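Local structure of glutathione transferase o1 (Bombyx mori, 3RBT) at residues G38-L43 against V179-E184; H106-H111 against P172-Y177; R120-R125 against E153-E158. The protein belongs to the Omega class of glutathione transferases, a family generally assigned glutathione transfer and dehydroascorbate reduction. One frame throughout, in Å; residues are numbered along the deposited sequence.

Contact 1: residues G38-L43 against V179-E184; sequences GHRVLL and VWPWVE
Helix 36-47 of the thioredoxin-like N-terminal domain crosses helix 174-186 of the all-helical C-terminal domain here. This is the buried domain interface of the glutathione transferase fold. The axes of the two short segments come within 8.6 Å, at 124° between their directions. Pro181 lies at the centre of the contact. Its CG lies over one face of the His39 ring, 4.2 Å from the ring centroid, in a CH-pi contact. The same CG is 3.5 Å from Arg40 N. Pro181 CD meets Leu43 CD1 at 3.9 Å, and that methyl also reaches the CB of Trp180. His39 holds its CG anti to the backbone N (chi1 -168°), which swings the imidazole across the proline toward Glu184. Glu184 is extended beyond CG, and its carboxylate arrives at the imidazole edge, by CE1. A water in the ring plane links the two: it is 2.6 Å from His39 NE2 and donates to Glu184 OE2 at 2.7 Å. Glu184 OE2 also receives Trp180 NE1 at 2.8 Å, while Glu184 OE1 bonds Tyr230 OH. Arg40 runs out extended from CG to NE and crosses the rim of Trp182. The indole presents its benzo edge to one guanidinium face, with Arg40 NE 3.2 Å from Trp182 CZ3 and the planes 71° apart, so this is no parallel stack. The guanidinium is positioned by other bonds: NE to Met178 O and NH1 to Ser92 OG. The direct contacts are packing, including the CH-pi contact, and one water joins His39 to Glu184. The polar ends of His39, Arg40 and Glu184 also have partners outside the two segments. Arg185 NH1 bonds His39 ND1, so the imidazole is probably neutral despite the nearby carboxylate.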
loop_
_atom_site.group_PDB
_atom_site.type_symbol
_atom_site.label_atom_id
_atom_site.label_comp_id
_atom_site.label_asym_id
_atom_site.label_seq_id
_atom_site.Cartn_x
_atom_site.Cartn_y
_atom_site.Cartn_z
ATOM N N GLY A 38 -12.008 -8.975 5.225
ATOM C CA GLY A 38 -12.411 -9.136 6.618
ATOM C C GLY A 38 -11.808 -10.381 7.251
ATOM O O GLY A 38 -11.414 -10.354 8.409
ATOM N N HIS A 39 -11.750 -11.473 6.490
ATOM C CA HIS A 39 -11.128 -12.737 6.931
ATOM C C HIS A 39 -9.681 -12.482 7.388
ATOM O O HIS A 39 -9.268 -12.932 8.463
ATOM C CB HIS A 39 -11.168 -13.757 5.789
ATOM C CG HIS A 39 -10.831 -15.165 6.192
ATOM N ND1 HIS A 39 -11.010 -16.237 5.342
ATOM C CD2 HIS A 39 -10.341 -15.680 7.348
ATOM C CE1 HIS A 39 -10.624 -17.347 5.949
ATOM N NE2 HIS A 39 -10.220 -17.036 7.169
ATOM N N ARG A 40 -8.938 -11.742 6.568
ATOM C CA ARG A 40 -7.621 -11.202 6.904
ATOM C C ARG A 40 -7.528 -10.563 8.279
ATOM O O ARG A 40 -6.644 -10.894 9.071
ATOM C CB ARG A 40 -7.251 -10.114 5.901
ATOM C CG ARG A 40 -6.301 -10.513 4.852
ATOM C CD ARG A 40 -5.820 -9.267 4.113
ATOM N NE ARG A 40 -4.894 -9.661 3.060
ATOM C CZ ARG A 40 -4.494 -8.890 2.063
ATOM N NH1 ARG A 40 -4.933 -7.645 1.951
ATOM N NH2 ARG A 40 -3.644 -9.386 1.176
ATOM N N VAL A 41 -8.416 -9.603 8.530
ATOM C CA VAL A 41 -8.426 -8.883 9.787
ATOM C C VAL A 41 -8.852 -9.801 10.941
ATOM O O VAL A 41 -8.311 -9.697 12.040
ATOM C CB VAL A 41 -9.309 -7.610 9.716
ATOM C CG1 VAL A 41 -9.284 -6.866 11.051
ATOM C CG2 VAL A 41 -8.821 -6.686 8.585
ATOM N N LEU A 42 -9.806 -10.700 10.696
ATOM C CA LEU A 42 -10.183 -11.691 11.718
ATOM C C LEU A 42 -8.998 -12.572 12.140
ATOM O O LEU A 42 -8.824 -12.852 13.320
ATOM C CB LEU A 42 -11.367 -12.565 11.263
ATOM C CG LEU A 42 -12.741 -11.881 11.187
ATOM C CD1 LEU A 42 -13.753 -12.759 10.438
ATOM C CD2 LEU A 42 -13.260 -11.524 12.586
ATOM N N LEU A 43 -8.200 -13.004 11.170
ATOM C CA LEU A 43 -7.006 -13.818 11.449
ATOM C C LEU A 43 -5.992 -13.102 12.352
ATOM O O LEU A 43 -5.499 -13.681 13.325
ATOM C CB LEU A 43 -6.328 -14.244 10.143
ATOM C CG LEU A 43 -7.119 -15.207 9.254
ATOM C CD1 LEU A 43 -6.389 -15.441 7.912
ATOM C CD2 LEU A 43 -7.470 -16.524 9.965
ATOM N N VAL A 179 -2.139 -13.553 3.340
ATOM C CA VAL A 179 -2.281 -14.288 2.097
ATOM C C VAL A 179 -3.337 -15.406 2.203
ATOM O O VAL A 179 -3.994 -15.758 1.208
ATOM C CB VAL A 179 -0.871 -14.837 1.716
ATOM C CG1 VAL A 179 -0.897 -16.225 1.208
ATOM C CG2 VAL A 179 -0.142 -13.864 0.774
ATOM N N TRP A 180 -3.519 -15.928 3.414
ATOM C CA TRP A 180 -4.340 -17.117 3.628
ATOM C C TRP A 180 -5.788 -17.065 3.113
ATOM O O TRP A 180 -6.232 -18.027 2.487
ATOM C CB TRP A 180 -4.323 -17.575 5.095
ATOM C CG TRP A 180 -5.038 -18.890 5.244
ATOM C CD1 TRP A 180 -6.215 -19.118 5.879
ATOM C CD2 TRP A 180 -4.635 -20.148 4.678
ATOM N NE1 TRP A 180 -6.570 -20.448 5.765
ATOM C CE2 TRP A 180 -5.613 -21.096 5.026
ATOM C CE3 TRP A 180 -3.539 -20.557 3.902
ATOM C CZ2 TRP A 180 -5.518 -22.444 4.649
ATOM C CZ3 TRP A 180 -3.455 -21.884 3.512
ATOM C CH2 TRP A 180 -4.439 -22.813 3.885
ATOM N N PRO A 181 -6.531 -15.971 3.384
ATOM C CA PRO A 181 -7.941 -16.007 3.001
ATOM C C PRO A 181 -8.192 -16.437 1.546
ATOM O O PRO A 181 -9.077 -17.255 1.308
ATOM C CB PRO A 181 -8.402 -14.563 3.253
ATOM C CG PRO A 181 -7.566 -14.145 4.399
ATOM C CD PRO A 181 -6.210 -14.710 4.081
ATOM N N TRP A 182 -7.405 -15.925 0.605
ATOM C CA TRP A 182 -7.559 -16.294 -0.799
ATOM C C TRP A 182 -7.104 -17.722 -1.070
ATOM O O TRP A 182 -7.754 -18.438 -1.829
ATOM C CB TRP A 182 -6.872 -15.280 -1.723
ATOM C CG TRP A 182 -7.598 -13.968 -1.667
ATOM C CD1 TRP A 182 -8.602 -13.539 -2.504
ATOM C CD2 TRP A 182 -7.413 -12.931 -0.700
ATOM N NE1 TRP A 182 -9.037 -12.294 -2.118
ATOM C CE2 TRP A 182 -8.327 -11.900 -1.011
ATOM C CE3 TRP A 182 -6.554 -12.766 0.398
ATOM C CZ2 TRP A 182 -8.401 -10.716 -0.266
ATOM C CZ3 TRP A 182 -6.634 -11.595 1.137
ATOM C CH2 TRP A 182 -7.555 -10.589 0.805
ATOM N N VAL A 183 -6.021 -18.144 -0.419
ATOM C CA VAL A 183 -5.540 -19.518 -0.555
ATOM C C VAL A 183 -6.591 -20.543 -0.081
ATOM O O VAL A 183 -6.841 -21.543 -0.753
ATOM C CB VAL A 183 -4.165 -19.716 0.133
ATOM C CG1 VAL A 183 -3.730 -21.178 0.080
ATOM C CG2 VAL A 183 -3.116 -18.845 -0.543
ATOM N N GLU A 184 -7.218 -20.281 1.063
ATOM C CA GLU A 184 -8.252 -21.175 1.591
ATOM C C GLU A 184 -9.436 -21.306 0.622
ATOM O O GLU A 184 -10.005 -22.391 0.468
ATOM C CB GLU A 184 -8.745 -20.663 2.935
ATOM C CG GLU A 184 -9.483 -21.689 3.756
ATOM C CD GLU A 184 -9.954 -21.098 5.059
ATOM O OE1 GLU A 184 -11.063 -20.514 5.078
ATOM O OE2 GLU A 184 -9.206 -21.203 6.059
HETATM O O HOH W 1 -9.336 -19.298 8.032
#

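Contact 2: residues H106-H111 against P172-Y177; sequences HTLHSH and PGMLDY
The His109 ring carries Met174 on one face, and the Tyr177 ring has Leu108 CD2 at its edge, 4.1 Å from Tyr177 CE1. The contact joins the linker between the two domains of the transferase fold to the N-terminus of helix 174-186, where Gly173 is the N-cap. At the imidazole, Met174 CG is the atom over the face, 3.8 Å from the ring centroid and offset toward the rim, a CH-pi contact. The methionine chain is bent at both chi2 and chi3, so it curls along the ring. Met174 CE returns to 3.7 Å from His109 CD2. The sulfur is placed obliquely, with Met174 SD 4.9 Å from the His109 centroid. The ring is held by His109 NE2, which bonds Asp97 OD1, and a glycerol, probably from the crystallisation liquor, lies about 3 Å from the side chain at nearest atoms. Leu108 points its side chain into this junction. Its CB packs on Met174 CB at 3.9 Å, and helix 36-47 adds Val44 and Ala47 around it. The backbone supplies the direct bond: Met174 N donates to Leu108 O at 3.0 Å, with an N-H...O angle of 162°. The donor stands well above the carbonyl plane, 63° out of it. This first-turn N-H of the helix is thus paired from outside. The linker is also held by Asp100, whose carboxylate takes Leu108 N and His109 N. Tyr177 OH reaches Asp217 OD2. At the helix start one half of a capping box is present, as Gly173 has no side chain to return the bond. Asp176 folds back so that its OD2 accepts Gly173 N at 2.9 Å, in a nearly straight bond of 176°, and the same oxygen also takes Gly168 N.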
loop_
_atom_site.group_PDB
_atom_site.type_symbol
_atom_site.label_atom_id
_atom_site.label_comp_id
_atom_site.label_asym_id
_atom_site.label_seq_id
_atom_site.Cartn_x
_atom_site.Cartn_y
_atom_site.Cartn_z
ATOM N N HIS A 106 2.670 -10.805 20.824
ATOM C CA HIS A 106 2.392 -11.648 19.651
ATOM C C HIS A 106 2.606 -10.919 18.317
ATOM O O HIS A 106 1.720 -10.901 17.458
ATOM C CB HIS A 106 0.974 -12.221 19.725
ATOM C CG HIS A 106 0.567 -12.637 21.104
ATOM N ND1 HIS A 106 1.169 -13.681 21.772
ATOM C CD2 HIS A 106 -0.372 -12.143 21.945
ATOM C CE1 HIS A 106 0.615 -13.817 22.964
ATOM N NE2 HIS A 106 -0.327 -12.899 23.091
ATOM N N THR A 107 3.789 -10.331 18.161
ATOM C CA THR A 107 4.134 -9.556 16.967
ATOM C C THR A 107 4.177 -10.454 15.721
ATOM O O THR A 107 4.585 -11.622 15.793
ATOM C CB THR A 107 5.460 -8.760 17.174
ATOM O OG1 THR A 107 5.857 -8.145 15.940
ATOM C CG2 THR A 107 6.566 -9.666 17.625
ATOM N N LEU A 108 3.722 -9.912 14.599
ATOM C CA LEU A 108 3.522 -10.703 13.391
ATOM C C LEU A 108 4.519 -10.356 12.300
ATOM O O LEU A 108 4.992 -11.250 11.601
ATOM C CB LEU A 108 2.075 -10.589 12.869
ATOM C CG LEU A 108 1.014 -11.277 13.748
ATOM C CD1 LEU A 108 -0.386 -10.848 13.346
ATOM C CD2 LEU A 108 1.152 -12.812 13.730
ATOM N N HIS A 109 4.808 -9.062 12.143
ATOM C CA HIS A 109 5.834 -8.611 11.205
ATOM C C HIS A 109 7.216 -9.019 11.699
ATOM O O HIS A 109 7.449 -9.173 12.910
ATOM C CB HIS A 109 5.793 -7.087 10.999
ATOM C CG HIS A 109 4.797 -6.637 9.974
ATOM N ND1 HIS A 109 4.942 -6.902 8.628
ATOM C CD2 HIS A 109 3.641 -5.942 10.097
ATOM C CE1 HIS A 109 3.922 -6.383 7.967
ATOM N NE2 HIS A 109 3.119 -5.795 8.835
ATOM N N SER A 110 8.124 -9.226 10.756
ATOM C CA SER A 110 9.524 -9.451 11.082
ATOM C C SER A 110 10.083 -8.251 11.837
ATOM O O SER A 110 9.707 -7.108 11.567
ATOM C CB SER A 110 10.322 -9.642 9.796
ATOM O OG SER A 110 11.707 -9.643 10.048
ATOM N N HIS A 111 10.994 -8.524 12.762
ATOM C CA HIS A 111 11.777 -7.501 13.460
ATOM C C HIS A 111 12.824 -6.870 12.530
ATOM O O HIS A 111 13.384 -5.819 12.831
ATOM C CB HIS A 111 12.490 -8.134 14.666
ATOM C CG HIS A 111 13.635 -9.022 14.287
ATOM N ND1 HIS A 111 13.457 -10.278 13.745
ATOM C CD2 HIS A 111 14.975 -8.828 14.351
ATOM C CE1 HIS A 111 14.635 -10.823 13.502
ATOM N NE2 HIS A 111 15.573 -9.961 13.856
ATOM N N PRO A 172 3.683 -19.127 11.825
ATOM C CA PRO A 172 3.110 -18.174 10.863
ATOM C C PRO A 172 3.293 -16.716 11.298
ATOM O O PRO A 172 3.174 -16.399 12.482
ATOM C CB PRO A 172 1.624 -18.545 10.809
ATOM C CG PRO A 172 1.488 -19.859 11.484
ATOM C CD PRO A 172 2.680 -20.073 12.362
ATOM N N GLY A 173 3.608 -15.850 10.340
ATOM C CA GLY A 173 3.762 -14.416 10.595
ATOM C C GLY A 173 2.755 -13.627 9.795
ATOM O O GLY A 173 1.820 -14.199 9.239
ATOM N N MET A 174 2.941 -12.310 9.734
ATOM C CA MET A 174 2.015 -11.431 9.023
ATOM C C MET A 174 1.737 -11.848 7.568
ATOM O O MET A 174 0.585 -11.864 7.138
ATOM C CB MET A 174 2.511 -9.979 9.055
ATOM C CG MET A 174 1.527 -8.986 8.432
ATOM S SD MET A 174 -0.028 -8.912 9.362
ATOM C CE MET A 174 0.374 -7.681 10.609
ATOM N N LEU A 175 2.782 -12.162 6.807
ATOM C CA LEU A 175 2.585 -12.556 5.405
ATOM C C LEU A 175 1.678 -13.803 5.276
ATOM O O LEU A 175 0.723 -13.802 4.495
ATOM C CB LEU A 175 3.926 -12.752 4.683
ATOM C CG LEU A 175 3.880 -13.109 3.190
ATOM C CD1 LEU A 175 3.140 -12.030 2.354
ATOM C CD2 LEU A 175 5.280 -13.355 2.639
ATOM N N ASP A 176 1.957 -14.840 6.064
ATOM C CA ASP A 176 1.105 -16.032 6.093
ATOM C C ASP A 176 -0.391 -15.727 6.241
ATOM O O ASP A 176 -1.199 -16.206 5.451
ATOM C CB ASP A 176 1.566 -16.979 7.198
ATOM C CG ASP A 176 2.992 -17.419 7.008
ATOM O OD1 ASP A 176 3.236 -18.347 6.200
ATOM O OD2 ASP A 176 3.873 -16.817 7.656
ATOM N N TYR A 177 -0.755 -14.930 7.241
ATOM C CA TYR A 177 -2.163 -14.621 7.485
ATOM C C TYR A 177 -2.760 -13.647 6.457
ATOM O O TYR A 177 -3.944 -13.752 6.134
ATOM C CB TYR A 177 -2.378 -14.091 8.906
ATOM C CG TYR A 177 -2.136 -15.115 10.007
ATOM C CD1 TYR A 177 -1.186 -14.890 11.001
ATOM C CD2 TYR A 177 -2.872 -16.297 10.059
ATOM C CE1 TYR A 177 -0.974 -15.820 12.014
ATOM C CE2 TYR A 177 -2.666 -17.226 11.068
ATOM C CZ TYR A 177 -1.714 -16.987 12.035
ATOM O OH TYR A 177 -1.512 -17.920 13.031
#

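Contact 3: residues R120-R125 against E153-E158; sequences RLLIER and EIFEKE
The segments, on helices 113-138 and 145-162, run close to antiparallel, 156° between their directions, the axes of the short segments approaching to 11.4 Å and Leu122 nearest to Phe155 along the backbones. Leu122 carries most of the packing. Its CG is anti to the carbonyl carbon, which sends both methyls toward helix 145-162. Leu122 CD2 sits over one face of the Phe155 ring, offset toward the rim. Phe155 slides past it in the opposite direction and brings its ring edge to the other backbone. There Phe155 CZ lies 3.2 Å from Leu122 O, which is in the ring plane. Leu122 CB is 3.9 Å from the same CZ. The other methyl, Leu122 CD1, meets Glu158 CG at 3.7 Å. These two helices follow each other in the chain and form a hairpin in the helical C-terminal domain of the glutathione transferase fold. The Phe155 ring also meets Phe126 edge-to-face and touches Val179 of helix 174-186. Toward the surface, Ile154 CG2 lies 4.4 Å from Leu122 CD2. Arg125 CD adds a looser contact, 4.5 Å from the same Ile154 CG2. Glu158 is bent at chi2 and pairs with Arg162 through OE2. Arg125 NH1 remains 5.6 Å from Glu158 OE1, too far for a salt bridge. On another side of helix 113-138, Arg120 NH1 forms a salt bridge with Asp97 of the second subunit.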
loop_
_atom_site.group_PDB
_atom_site.type_symbol
_atom_site.label_atom_id
_atom_site.label_comp_id
_atom_site.label_asym_id
_atom_site.label_seq_id
_atom_site.Cartn_x
_atom_site.Cartn_y
_atom_site.Cartn_z
ATOM N N ARG A 120 6.072 -6.861 2.675
ATOM C CA ARG A 120 5.150 -5.855 2.130
ATOM C C ARG A 120 5.077 -5.907 0.611
ATOM O O ARG A 120 4.000 -5.746 0.042
ATOM C CB ARG A 120 5.505 -4.435 2.606
ATOM C CG ARG A 120 5.261 -4.207 4.102
ATOM C CD ARG A 120 5.478 -2.754 4.496
ATOM N NE ARG A 120 4.508 -1.856 3.867
ATOM C CZ ARG A 120 4.543 -0.528 3.951
ATOM N NH1 ARG A 120 5.508 0.079 4.625
ATOM N NH2 ARG A 120 3.610 0.198 3.356
ATOM N N LEU A 121 6.219 -6.136 -0.035
ATOM C CA LEU A 121 6.281 -6.270 -1.493
ATOM C C LEU A 121 5.518 -7.491 -1.999
ATOM O O LEU A 121 4.875 -7.442 -3.059
ATOM C CB LEU A 121 7.734 -6.296 -1.980
ATOM C CG LEU A 121 8.453 -4.943 -1.863
ATOM C CD1 LEU A 121 9.920 -5.038 -2.267
ATOM C CD2 LEU A 121 7.734 -3.868 -2.668
ATOM N N LEU A 122 5.567 -8.569 -1.213
ATOM C CA LEU A 122 4.877 -9.814 -1.532
ATOM C C LEU A 122 3.364 -9.682 -1.348
ATOM O O LEU A 122 2.589 -10.197 -2.161
ATOM C CB LEU A 122 5.458 -10.973 -0.715
ATOM C CG LEU A 122 6.872 -11.368 -1.174
ATOM C CD1 LEU A 122 7.652 -12.096 -0.087
ATOM C CD2 LEU A 122 6.843 -12.185 -2.476
ATOM N N ILE A 123 2.944 -8.976 -0.300
ATOM C CA ILE A 123 1.529 -8.656 -0.127
ATOM C C ILE A 123 0.990 -7.918 -1.360
ATOM O O ILE A 123 -0.075 -8.269 -1.884
ATOM C CB ILE A 123 1.238 -7.870 1.182
ATOM C CG1 ILE A 123 1.543 -8.755 2.404
ATOM C CG2 ILE A 123 -0.223 -7.432 1.217
ATOM C CD1 ILE A 123 1.793 -7.983 3.710
ATOM N N GLU A 124 1.735 -6.912 -1.828
ATOM C CA GLU A 124 1.342 -6.200 -3.032
ATOM C C GLU A 124 1.296 -7.130 -4.254
ATOM O O GLU A 124 0.300 -7.152 -4.980
ATOM C CB GLU A 124 2.251 -4.996 -3.270
ATOM C CG GLU A 124 1.916 -4.194 -4.517
ATOM C CD GLU A 124 0.612 -3.408 -4.418
ATOM O OE1 GLU A 124 0.108 -2.988 -5.488
ATOM O OE2 GLU A 124 0.097 -3.194 -3.295
ATOM N N ARG A 125 2.370 -7.892 -4.473
ATOM C CA ARG A 125 2.400 -8.932 -5.506
ATOM C C ARG A 125 1.202 -9.893 -5.478
ATOM O O ARG A 125 0.688 -10.279 -6.536
ATOM C CB ARG A 125 3.694 -9.745 -5.413
ATOM C CG ARG A 125 4.857 -9.144 -6.144
ATOM C CD ARG A 125 6.161 -9.754 -5.660
ATOM N NE ARG A 125 7.314 -8.939 -6.034
ATOM C CZ ARG A 125 8.425 -8.833 -5.313
ATOM N NH1 ARG A 125 8.542 -9.481 -4.159
ATOM N NH2 ARG A 125 9.419 -8.061 -5.736
ATOM N N GLU A 153 3.558 -19.409 -8.594
ATOM C CA GLU A 153 4.957 -19.725 -8.929
ATOM C C GLU A 153 5.922 -18.823 -8.151
ATOM O O GLU A 153 6.955 -19.282 -7.669
ATOM C CB GLU A 153 5.230 -19.639 -10.445
ATOM C CG GLU A 153 6.442 -20.490 -10.902
ATOM C CD GLU A 153 6.708 -20.455 -12.415
ATOM O OE1 GLU A 153 6.802 -21.543 -13.039
ATOM O OE2 GLU A 153 6.835 -19.347 -12.984
ATOM N N ILE A 154 5.572 -17.542 -8.034
ATOM C CA ILE A 154 6.381 -16.570 -7.294
ATOM C C ILE A 154 6.471 -16.959 -5.813
ATOM O O ILE A 154 7.556 -16.987 -5.231
ATOM C CB ILE A 154 5.822 -15.123 -7.470
ATOM C CG1 ILE A 154 6.129 -14.606 -8.885
ATOM C CG2 ILE A 154 6.388 -14.164 -6.411
ATOM C CD1 ILE A 154 5.198 -13.492 -9.354
ATOM N N PHE A 155 5.326 -17.276 -5.222
ATOM C CA PHE A 155 5.272 -17.636 -3.805
ATOM C C PHE A 155 5.889 -18.998 -3.489
ATOM O O PHE A 155 6.382 -19.209 -2.383
ATOM C CB PHE A 155 3.843 -17.502 -3.268
ATOM C CG PHE A 155 3.476 -16.091 -2.926
ATOM C CD1 PHE A 155 3.504 -15.657 -1.606
ATOM C CD2 PHE A 155 3.150 -15.176 -3.927
ATOM C CE1 PHE A 155 3.189 -14.337 -1.277
ATOM C CE2 PHE A 155 2.831 -13.840 -3.607
ATOM C CZ PHE A 155 2.851 -13.427 -2.278
ATOM N N GLU A 156 5.880 -19.903 -4.466
ATOM C CA GLU A 156 6.539 -21.199 -4.325
ATOM C C GLU A 156 8.047 -21.000 -4.236
ATOM O O GLU A 156 8.703 -21.525 -3.333
ATOM C CB GLU A 156 6.195 -22.116 -5.508
ATOM C CG GLU A 156 7.022 -23.406 -5.582
ATOM C CD GLU A 156 6.694 -24.391 -4.478
ATOM O OE1 GLU A 156 7.521 -25.287 -4.228
ATOM O OE2 GLU A 156 5.614 -24.281 -3.859
ATOM N N LYS A 157 8.575 -20.224 -5.179
ATOM C CA LYS A 157 9.987 -19.881 -5.219
ATOM C C LYS A 157 10.430 -19.124 -3.966
ATOM O O LYS A 157 11.499 -19.403 -3.420
ATOM C CB LYS A 157 10.301 -19.082 -6.485
ATOM C CG LYS A 157 10.400 -19.957 -7.738
ATOM C CD LYS A 157 10.321 -19.131 -9.019
ATOM C CE LYS A 157 10.350 -20.023 -10.257
ATOM N NZ LYS A 157 9.869 -19.284 -11.459
ATOM N N GLU A 158 9.596 -18.192 -3.507
ATOM C CA GLU A 158 9.892 -17.420 -2.304
ATOM C C GLU A 158 9.923 -18.283 -1.040
ATOM O O GLU A 158 10.847 -18.163 -0.233
ATOM C CB GLU A 158 8.891 -16.276 -2.125
ATOM C CG GLU A 158 9.169 -15.393 -0.911
ATOM C CD GLU A 158 10.463 -14.599 -1.026
ATOM O OE1 GLU A 158 10.817 -14.176 -2.141
ATOM O OE2 GLU A 158 11.128 -14.384 0.006
#

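How the contacts relate
Helix 174-186 links contacts 1 and 2, whose centres are about 13 Å apart. Leu43 CD1 of contact 1 rests 3.5 Å from Tyr177 O of contact 2. The same helix also packs on contact 3. Val179 CG2 is 3.9 Å from Phe155 CE1, and Leu175 CD2 is 3.8 Å from Leu122 CD1. Contact 3 lies about 16 Å from contact 1 and about 15 Å from contact 2, centre to centre. Along the chain it lies within the loop closed by contact 2, which lies within the loop closed by contact 1. In this family glutathione usually binds at the N-terminal domain, near the start of helix 36-47, the helix used by contact 1.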